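Local coordinates for protein cystathionine gamma-synthase (Xanthomonas oryzae pv. oryzae KACC 10331, PDB 6LD7) that probably makes cystathionine in the methionine biosynthesis pathway, as a pyridoxal-phosphate enzyme of the trans-sulfuration family, and forms a four-chain assembly, at residues R330-A335 with V341-A346; E275-H280 with M311-E316; Y57-N62 with W236-G241. The protein carries 1 engineered substitution. All blocks are in the same frame, centred on the assembly; numbering follows the deposited sequence.

Contact 1: R330-A335 with V341-A346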
loop_
_atom_site.group_PDB
_atom_site.type_symbol
_atom_site.label_atom_id
_atom_site.label_comp_id
_atom_site.label_asym_id
_atom_site.label_seq_id
_atom_site.Cartn_x
_atom_site.Cartn_y
_atom_site.Cartn_z
ATOM N N ARG C 330 -19.301 -23.270 8.806
ATOM C CA ARG C 330 -19.019 -22.617 7.501
ATOM C C ARG C 330 -18.760 -21.119 7.642
ATOM O O ARG C 330 -18.106 -20.543 6.767
ATOM C CB ARG C 330 -20.189 -22.863 6.558
ATOM C CG ARG C 330 -20.623 -24.330 6.474
ATOM C CD ARG C 330 -21.781 -24.498 5.469
ATOM N NE ARG C 330 -21.185 -24.306 4.143
ATOM C CZ ARG C 330 -21.473 -23.360 3.221
ATOM N NH1 ARG C 330 -22.458 -22.486 3.356
ATOM N NH2 ARG C 330 -20.760 -23.324 2.110
ATOM N N TYR C 331 -19.193 -20.472 8.718
ATOM C CA TYR C 331 -19.177 -18.984 8.744
ATOM C C TYR C 331 -18.453 -18.469 9.982
ATOM O O TYR C 331 -18.410 -17.265 10.174
ATOM C CB TYR C 331 -20.602 -18.417 8.615
ATOM C CG TYR C 331 -21.381 -18.966 7.454
ATOM C CD1 TYR C 331 -20.861 -18.973 6.154
ATOM C CD2 TYR C 331 -22.676 -19.381 7.643
ATOM C CE1 TYR C 331 -21.585 -19.492 5.087
ATOM C CE2 TYR C 331 -23.418 -19.907 6.601
ATOM C CZ TYR C 331 -22.875 -19.963 5.333
ATOM O OH TYR C 331 -23.719 -20.439 4.388
ATOM N N PHE C 332 -17.845 -19.337 10.778
ATOM C CA PHE C 332 -16.997 -18.947 11.931
ATOM C C PHE C 332 -15.619 -19.560 11.676
ATOM O O PHE C 332 -15.530 -20.758 11.537
ATOM C CB PHE C 332 -17.549 -19.479 13.252
ATOM C CG PHE C 332 -18.828 -18.843 13.751
ATOM C CD1 PHE C 332 -20.061 -19.167 13.180
ATOM C CD2 PHE C 332 -18.791 -17.792 14.639
ATOM C CE1 PHE C 332 -21.222 -18.557 13.596
ATOM C CE2 PHE C 332 -19.962 -17.164 15.053
ATOM C CZ PHE C 332 -21.165 -17.531 14.503
ATOM N N THR C 333 -14.593 -18.759 11.541
ATOM C CA THR C 333 -13.205 -19.246 11.326
ATOM C C THR C 333 -12.601 -19.500 12.697
ATOM O O THR C 333 -12.631 -18.583 13.528
ATOM C CB THR C 333 -12.439 -18.186 10.532
ATOM O OG1 THR C 333 -13.133 -18.038 9.305
ATOM C CG2 THR C 333 -11.021 -18.551 10.186
ATOM N N LEU C 334 -11.996 -20.666 12.866
ATOM C CA LEU C 334 -11.246 -21.043 14.055
ATOM C C LEU C 334 -9.946 -20.282 14.069
ATOM O O LEU C 334 -8.987 -20.598 13.267
ATOM C CB LEU C 334 -11.129 -22.569 14.072
ATOM C CG LEU C 334 -10.441 -23.150 15.306
ATOM C CD1 LEU C 334 -11.352 -23.031 16.547
ATOM C CD2 LEU C 334 -10.070 -24.629 15.032
ATOM N N ALA C 335 -9.892 -19.256 14.928
ATOM C CA ALA C 335 -8.708 -18.384 15.010
ATOM C C ALA C 335 -8.744 -17.526 16.266
ATOM O O ALA C 335 -9.793 -17.274 16.844
ATOM C CB ALA C 335 -8.630 -17.517 13.764
ATOM N N VAL C 341 -14.870 -7.961 10.750
ATOM C CA VAL C 341 -16.150 -8.019 10.047
ATOM C C VAL C 341 -16.516 -9.498 9.897
ATOM O O VAL C 341 -17.704 -9.811 9.888
ATOM C CB VAL C 341 -16.023 -7.313 8.693
ATOM C CG1 VAL C 341 -15.961 -5.839 8.837
ATOM C CG2 VAL C 341 -14.863 -7.818 7.797
ATOM N N GLU C 342 -15.543 -10.383 9.904
ATOM C CA GLU C 342 -15.756 -11.857 9.732
ATOM C C GLU C 342 -15.899 -12.510 11.113
ATOM O O GLU C 342 -15.106 -12.228 12.019
ATOM C CB GLU C 342 -14.686 -12.559 8.880
ATOM C CG GLU C 342 -13.534 -11.649 8.322
ATOM C CD GLU C 342 -12.657 -10.960 9.399
ATOM O OE1 GLU C 342 -12.204 -9.756 9.129
ATOM O OE2 GLU C 342 -12.457 -11.576 10.580
ATOM N N SER C 343 -16.884 -13.390 11.266
ATOM C CA SER C 343 -17.121 -14.132 12.537
ATOM C C SER C 343 -15.958 -15.117 12.785
ATOM O O SER C 343 -15.522 -15.834 11.850
ATOM C CB SER C 343 -18.429 -14.812 12.531
ATOM O OG SER C 343 -19.535 -13.897 12.430
ATOM N N LEU C 344 -15.516 -15.163 14.035
ATOM C CA LEU C 344 -14.451 -16.064 14.490
ATOM C C LEU C 344 -14.965 -16.845 15.681
ATOM O O LEU C 344 -15.829 -16.359 16.409
ATOM C CB LEU C 344 -13.261 -15.217 14.930
ATOM C CG LEU C 344 -12.636 -14.307 13.870
ATOM C CD1 LEU C 344 -11.402 -13.616 14.394
ATOM C CD2 LEU C 344 -12.263 -15.044 12.614
ATOM N N ILE C 345 -14.444 -18.035 15.855
ATOM C CA ILE C 345 -14.601 -18.864 17.071
ATOM C C ILE C 345 -13.218 -19.240 17.599
ATOM O O ILE C 345 -12.266 -19.438 16.778
ATOM C CB ILE C 345 -15.455 -20.086 16.736
ATOM C CG1 ILE C 345 -15.765 -20.860 18.007
ATOM C CG2 ILE C 345 -14.836 -20.957 15.626
ATOM C CD1 ILE C 345 -16.946 -21.777 17.821
ATOM N N ALA C 346 -13.078 -19.278 18.927
ATOM C CA ALA C 346 -11.851 -19.710 19.625
ATOM C C ALA C 346 -12.275 -20.617 20.777
ATOM O O ALA C 346 -13.403 -20.443 21.293
ATOM C CB ALA C 346 -11.064 -18.517 20.117
#

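Contact 2: E275-H280 with M311-E316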
loop_
_atom_site.group_PDB
_atom_site.type_symbol
_atom_site.label_atom_id
_atom_site.label_comp_id
_atom_site.label_asym_id
_atom_site.label_seq_id
_atom_site.Cartn_x
_atom_site.Cartn_y
_atom_site.Cartn_z
ATOM N N GLU C 275 -29.913 -14.933 22.078
ATOM C CA GLU C 275 -31.258 -15.565 22.142
ATOM C C GLU C 275 -31.181 -17.069 21.774
ATOM O O GLU C 275 -31.906 -17.829 22.394
ATOM C CB GLU C 275 -32.271 -14.931 21.175
ATOM C CG GLU C 275 -33.112 -13.830 21.753
ATOM C CD GLU C 275 -34.590 -14.154 21.889
ATOM O OE1 GLU C 275 -34.885 -15.213 22.436
ATOM O OE2 GLU C 275 -35.448 -13.343 21.404
ATOM N N LEU C 276 -30.508 -17.499 20.696
ATOM C CA LEU C 276 -30.508 -18.955 20.341
ATOM C C LEU C 276 -29.790 -19.738 21.454
ATOM O O LEU C 276 -30.252 -20.795 21.863
ATOM C CB LEU C 276 -29.765 -19.140 19.031
ATOM C CG LEU C 276 -29.401 -20.583 18.691
ATOM C CD1 LEU C 276 -30.672 -21.300 18.165
ATOM C CD2 LEU C 276 -28.292 -20.627 17.646
ATOM N N LEU C 277 -28.664 -19.235 21.962
ATOM C CA LEU C 277 -27.775 -20.051 22.822
ATOM C C LEU C 277 -28.356 -20.081 24.247
ATOM O O LEU C 277 -28.269 -21.097 24.898
ATOM C CB LEU C 277 -26.355 -19.487 22.845
ATOM C CG LEU C 277 -25.602 -19.540 21.525
ATOM C CD1 LEU C 277 -24.236 -18.956 21.727
ATOM C CD2 LEU C 277 -25.494 -20.953 20.959
ATOM N N ASP C 278 -28.937 -19.014 24.722
ATOM C CA ASP C 278 -29.374 -18.959 26.130
ATOM C C ASP C 278 -30.583 -19.896 26.355
ATOM O O ASP C 278 -31.613 -19.653 25.766
ATOM C CB ASP C 278 -29.788 -17.546 26.511
ATOM C CG ASP C 278 -30.135 -17.402 27.989
ATOM O OD1 ASP C 278 -29.435 -17.978 28.844
ATOM O OD2 ASP C 278 -31.031 -16.634 28.282
ATOM N N GLY C 279 -30.446 -20.870 27.234
ATOM C CA GLY C 279 -31.463 -21.906 27.482
ATOM C C GLY C 279 -31.514 -22.982 26.395
ATOM O O GLY C 279 -32.311 -23.825 26.534
ATOM N N HIS C 280 -30.691 -23.012 25.343
ATOM C CA HIS C 280 -30.672 -24.169 24.419
ATOM C C HIS C 280 -30.226 -25.389 25.234
ATOM O O HIS C 280 -29.355 -25.270 26.126
ATOM C CB HIS C 280 -29.786 -23.892 23.213
ATOM C CG HIS C 280 -29.816 -24.939 22.162
ATOM N ND1 HIS C 280 -29.227 -26.172 22.366
ATOM C CD2 HIS C 280 -30.339 -24.942 20.905
ATOM C CE1 HIS C 280 -29.361 -26.899 21.272
ATOM N NE2 HIS C 280 -30.064 -26.179 20.371
ATOM N N MET C 311 -19.046 -12.883 22.986
ATOM C CA MET C 311 -19.688 -13.738 23.979
ATOM C C MET C 311 -18.975 -15.089 24.016
ATOM O O MET C 311 -18.225 -15.470 23.079
ATOM C CB MET C 311 -21.185 -13.906 23.653
ATOM C CG MET C 311 -21.483 -14.838 22.559
ATOM S SD MET C 311 -23.316 -14.939 22.266
ATOM C CE MET C 311 -23.662 -13.246 21.796
ATOM N N SER C 312 -19.185 -15.767 25.115
ATOM C CA SER C 312 -18.756 -17.156 25.349
ATOM C C SER C 312 -19.936 -17.991 25.788
ATOM O O SER C 312 -20.847 -17.444 26.382
ATOM C CB SER C 312 -17.640 -17.188 26.394
ATOM O OG SER C 312 -16.517 -16.570 25.832
ATOM N N PHE C 313 -19.808 -19.306 25.655
ATOM C CA PHE C 313 -20.819 -20.276 26.066
ATOM C C PHE C 313 -20.136 -21.632 26.306
ATOM O O PHE C 313 -19.106 -21.975 25.663
ATOM C CB PHE C 313 -21.971 -20.267 25.031
ATOM C CG PHE C 313 -21.679 -20.981 23.740
ATOM C CD1 PHE C 313 -21.023 -20.338 22.732
ATOM C CD2 PHE C 313 -21.928 -22.330 23.606
ATOM C CE1 PHE C 313 -20.673 -20.989 21.574
ATOM C CE2 PHE C 313 -21.603 -22.992 22.431
ATOM C CZ PHE C 313 -21.016 -22.307 21.403
ATOM N N GLU C 314 -20.638 -22.345 27.299
ATOM C CA GLU C 314 -20.204 -23.717 27.672
ATOM C C GLU C 314 -21.096 -24.721 26.980
ATOM O O GLU C 314 -22.298 -24.679 27.186
ATOM C CB GLU C 314 -20.296 -23.906 29.171
ATOM C CG GLU C 314 -19.161 -23.193 29.842
ATOM C CD GLU C 314 -19.262 -23.128 31.342
ATOM O OE1 GLU C 314 -18.493 -22.301 31.932
ATOM O OE2 GLU C 314 -20.099 -23.930 31.895
ATOM N N LEU C 315 -20.507 -25.496 26.100
ATOM C CA LEU C 315 -21.213 -26.562 25.360
ATOM C C LEU C 315 -21.174 -27.807 26.239
ATOM O O LEU C 315 -20.188 -28.018 26.911
ATOM C CB LEU C 315 -20.467 -26.743 24.046
ATOM C CG LEU C 315 -21.038 -27.758 23.098
ATOM C CD1 LEU C 315 -22.352 -27.275 22.555
ATOM C CD2 LEU C 315 -20.039 -27.938 21.970
ATOM N N GLU C 316 -22.303 -28.445 26.371
ATOM C CA GLU C 316 -22.512 -29.742 27.046
ATOM C C GLU C 316 -21.719 -30.810 26.277
ATOM O O GLU C 316 -21.747 -30.826 25.008
ATOM C CB GLU C 316 -24.029 -30.031 27.072
ATOM C CG GLU C 316 -24.372 -31.286 27.849
ATOM C CD GLU C 316 -23.880 -31.226 29.292
ATOM O OE1 GLU C 316 -24.290 -30.270 29.990
ATOM O OE2 GLU C 316 -23.035 -32.076 29.699
#

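Contact 3: Y57-N62 with W236-G241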
loop_
_atom_site.group_PDB
_atom_site.type_symbol
_atom_site.label_atom_id
_atom_site.label_comp_id
_atom_site.label_asym_id
_atom_site.label_seq_id
_atom_site.Cartn_x
_atom_site.Cartn_y
_atom_site.Cartn_z
ATOM N N TYR C 57 10.613 14.260 11.479
ATOM C CA TYR C 57 11.037 12.827 11.398
ATOM C C TYR C 57 9.889 11.904 11.827
ATOM O O TYR C 57 9.445 12.147 13.032
ATOM C CB TYR C 57 12.272 12.611 12.312
ATOM C CG TYR C 57 12.989 11.319 12.056
ATOM C CD1 TYR C 57 13.592 11.049 10.819
ATOM C CD2 TYR C 57 12.998 10.335 13.037
ATOM C CE1 TYR C 57 14.250 9.836 10.579
ATOM C CE2 TYR C 57 13.594 9.101 12.794
ATOM C CZ TYR C 57 14.249 8.859 11.579
ATOM O OH TYR C 57 14.903 7.668 11.445
ATOM N N THR C 58 9.507 10.884 11.017
ATOM C CA THR C 58 8.284 10.107 11.292
ATOM C C THR C 58 8.327 9.333 12.623
ATOM O O THR C 58 7.238 9.294 13.186
ATOM C CB THR C 58 7.522 9.335 10.193
ATOM O OG1 THR C 58 7.321 7.888 10.109
ATOM C CG2 THR C 58 7.509 10.143 8.968
ATOM N N ARG C 59 9.475 8.946 13.191
ATOM C CA ARG C 59 9.485 8.144 14.439
ATOM C C ARG C 59 8.817 9.046 15.498
ATOM O O ARG C 59 8.089 8.555 16.363
ATOM C CB ARG C 59 10.871 7.699 14.923
ATOM C CG ARG C 59 10.842 7.329 16.413
ATOM C CD ARG C 59 12.003 6.564 16.921
ATOM N NE ARG C 59 13.267 6.888 16.262
ATOM C CZ ARG C 59 14.009 7.978 16.527
ATOM N NH1 ARG C 59 13.547 8.852 17.399
ATOM N NH2 ARG C 59 15.197 8.194 15.934
ATOM N N SER C 60 9.013 10.355 15.377
ATOM C CA SER C 60 8.674 11.331 16.441
ATOM C C SER C 60 7.238 11.943 16.221
ATOM O O SER C 60 6.456 12.004 17.203
ATOM C CB SER C 60 9.858 12.272 16.465
ATOM O OG SER C 60 9.404 13.561 16.383
ATOM N N GLY C 61 6.836 12.221 14.969
ATOM C CA GLY C 61 5.588 12.884 14.531
ATOM C C GLY C 61 5.394 12.641 13.014
ATOM O O GLY C 61 6.379 12.725 12.220
ATOM N N ASN C 62 4.194 12.259 12.585
ATOM C CA ASN C 62 3.853 12.025 11.148
ATOM C C ASN C 62 2.395 12.394 10.988
ATOM O O ASN C 62 1.605 12.074 11.879
ATOM C CB ASN C 62 4.069 10.578 10.778
ATOM C CG ASN C 62 3.542 10.248 9.421
ATOM O OD1 ASN C 62 2.323 10.073 9.319
ATOM N ND2 ASN C 62 4.451 10.151 8.434
ATOM N N TRP C 236 7.869 9.550 25.380
ATOM C CA TRP C 236 8.244 8.150 25.643
ATOM C C TRP C 236 8.069 7.293 24.393
ATOM O O TRP C 236 8.920 6.382 24.156
ATOM C CB TRP C 236 7.498 7.595 26.832
ATOM C CG TRP C 236 8.127 8.023 28.125
ATOM C CD1 TRP C 236 7.661 8.978 28.967
ATOM C CD2 TRP C 236 9.267 7.418 28.762
ATOM N NE1 TRP C 236 8.504 9.066 30.023
ATOM C CE2 TRP C 236 9.523 8.169 29.914
ATOM C CE3 TRP C 236 10.229 6.492 28.335
ATOM C CZ2 TRP C 236 10.587 7.904 30.779
ATOM C CZ3 TRP C 236 11.275 6.197 29.185
ATOM C CH2 TRP C 236 11.447 6.896 30.392
ATOM N N ALA C 237 7.034 7.528 23.599
ATOM C CA ALA C 237 6.820 6.730 22.380
ATOM C C ALA C 237 7.965 6.971 21.374
ATOM O O ALA C 237 8.437 5.982 20.779
ATOM C CB ALA C 237 5.439 6.984 21.775
ATOM N N ASN C 238 8.376 8.210 21.219
ATOM C CA ASN C 238 9.520 8.618 20.351
ATOM C C ASN C 238 10.806 7.968 20.917
ATOM O O ASN C 238 11.537 7.327 20.180
ATOM C CB ASN C 238 9.597 10.136 20.238
ATOM C CG ASN C 238 10.850 10.551 19.478
ATOM O OD1 ASN C 238 10.972 10.151 18.336
ATOM N ND2 ASN C 238 11.842 11.174 20.139
ATOM N N ALA C 239 11.064 8.103 22.213
ATOM C CA ALA C 239 12.319 7.667 22.867
ATOM C C ALA C 239 12.432 6.137 22.837
ATOM O O ALA C 239 13.515 5.646 22.623
ATOM C CB ALA C 239 12.379 8.124 24.301
ATOM N N LEU C 240 11.334 5.416 22.996
ATOM C CA LEU C 240 11.321 3.931 23.022
ATOM C C LEU C 240 11.180 3.305 21.637
ATOM O O LEU C 240 11.352 2.106 21.513
ATOM C CB LEU C 240 10.166 3.450 23.882
ATOM C CG LEU C 240 10.289 3.777 25.367
ATOM C CD1 LEU C 240 8.907 3.587 26.016
ATOM C CD2 LEU C 240 11.269 2.851 26.029
ATOM N N GLY C 241 10.806 4.108 20.655
ATOM C CA GLY C 241 10.633 3.632 19.276
ATOM C C GLY C 241 9.376 2.821 19.092
ATOM O O GLY C 241 9.441 1.883 18.250
#

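Contact 1: R330-A335 with V341-A346
Thr333 and Leu344 pair in parallel register, as do Leu334 and Ile345. Three backbone bonds join these short strands: Thr333 N to Ser343 O (3.1 Å), Ile345 N to Thr333 O (3.0 Å) and Ala335 N to Ile345 O (3.0 Å). The last reaches its acceptor almost head-on, with a C=O...N angle of 167°.

The dense side gathers round Phe332. With CG anti to the carbonyl carbon (chi1 -70°), its ring is laid along Ser343 CB, which sits over one face, 4.0 Å from the centroid; Leu344 O lies in plane at the ring's edge. Phe332 CB meets Ile345 CG2 at 3.9 Å. Leu373 and Leu387 also pack on the Phe332 side chain, and Ser343 OG is bonded to Glu378 and Gly376 N.

Contact between the segments is thinner at the partly exposed Leu334, whose CD1 meets Ile345 CG2 at 4.2 Å; Gly48 of the third subunit packs there. On the opposite face, Thr333 CB touches Leu344 CD2 at 3.8 Å, and Thr333 OG1 bonds to Arg22 of the second subunit. Strand 333-334 is the parallel strand, outermost within this chain, of the otherwise antiparallel five-stranded sheet in the C-terminal domain of this fold type I enzyme.

Contact 2: E275-H280 with M311-E316
Leu277, the last residue of helix 259-277, stands over Phe313 of strand 310-315, with their CA atoms 7.7 Å apart. The backbones stay well separated and are bridged by side chains. Just beyond the contact the chain leaves the helix at Asp278 and reverses in a type II beta turn from Leu277 to His280. The turn is closed by His280 N bonding to Leu277 O at 3.1 Å, and Gly279 takes the positive phi (76°) of its third position. The extended strand presents Met311 and Phe313 toward the helix end, whereas the intervening Ser312 points away from it and bonds through OG to Pro160 O.

A single methyl group, Leu277 CD1, does the touching from the helix. It lies over one face of the Phe313 ring, 4.1 Å from the centroid and 28° off the ring normal. Its closest approach is to CD1 of Phe313, at 3.6 Å, so the methyl sits nearer that side of the ring than its middle. The two side chains cross at about a right angle. Phe313 CG lies between the backbone N and the carbonyl carbon (chi1 77°), which sets the ring's face against the methyl. Met311 adopts the same first torsion and brings its SD to 4.2 Å from the same methyl, making a looser second contact. Val286 also packs on Leu277, while Val283 and Leu371 pack on Phe313.

All three touching residues are buried and apolar, and neither segment meets another chain of the assembly. Helix 380-396 lies nearby, receiving Leu276, His280 and Leu315. This is helix-on-sheet packing in an alpha/beta layer, where the end of helix 259-277 rests on the mixed, largely antiparallel sheet of the C-terminal domain through a CH-pi contact.

Contact 3: Y57-N62 with W236-G241
The Arg59 guanidinium and the Asn238 amide meet edge-on, their planes 34° apart. Asn238 lies at the edge of the guanidinium and near its plane, with OD1 3.0 Å from NH1 of Arg59. That bond is weak, being bent to 130° at the hydrogen. Over one face of the same guanidinium stands the Tyr57 ring, whose CE2 is 3.5 Å above the plane and offset toward the rim.

The two side chains cross at about a right angle. Asn238 extends its amide to the loop with CG anti to the backbone N (chi1 174°). The aliphatic part of Arg59 passes across the end of the helix: its CD comes within 3.4 Å of Asn238 O and 4.0 Å of Gly241 CA. Gly241, with positive phi, ends the helix as the C-prime residue of a Schellman motif.

The strongest polar partner of Arg59 is the lysine-cofactor side chain of the third subunit, bonded by NE; NH2 also bonds to Tyr112 OH of that subunit. Tyr57 OH reaches the same lysine-cofactor group, consistent with the family's use of a tyrosine-arginine pair from a neighbouring subunit to bind the cofactor phosphate. The loop 57-62 leads into helix 63-76, capped by Asn62, while helix 227-240 packs on helix 87-98 through Trp236, Ala237 and Leu240.

Along the chain the contacts follow one another, contact 3 closing before contact 2 opens and contact 2 before contact 1. Contacts 1 and 2 are neighbours, their centres about 17 Å apart and their nearest atoms about 5 Å apart. Both reach the five-stranded sheet, contact 1 at its parallel edge and contact 2 where a helix rests on strand 310-315. The centre of contact 3 is about 36 Å from that of contact 1 and about 46 Å from that of contact 2, across the chain's centre from the latter. Contacts 1 and 3 thus belong to subunit interfaces, contact 3 beside a neighbour's cofactor, whereas contact 2 packs the C-terminal domain's interior.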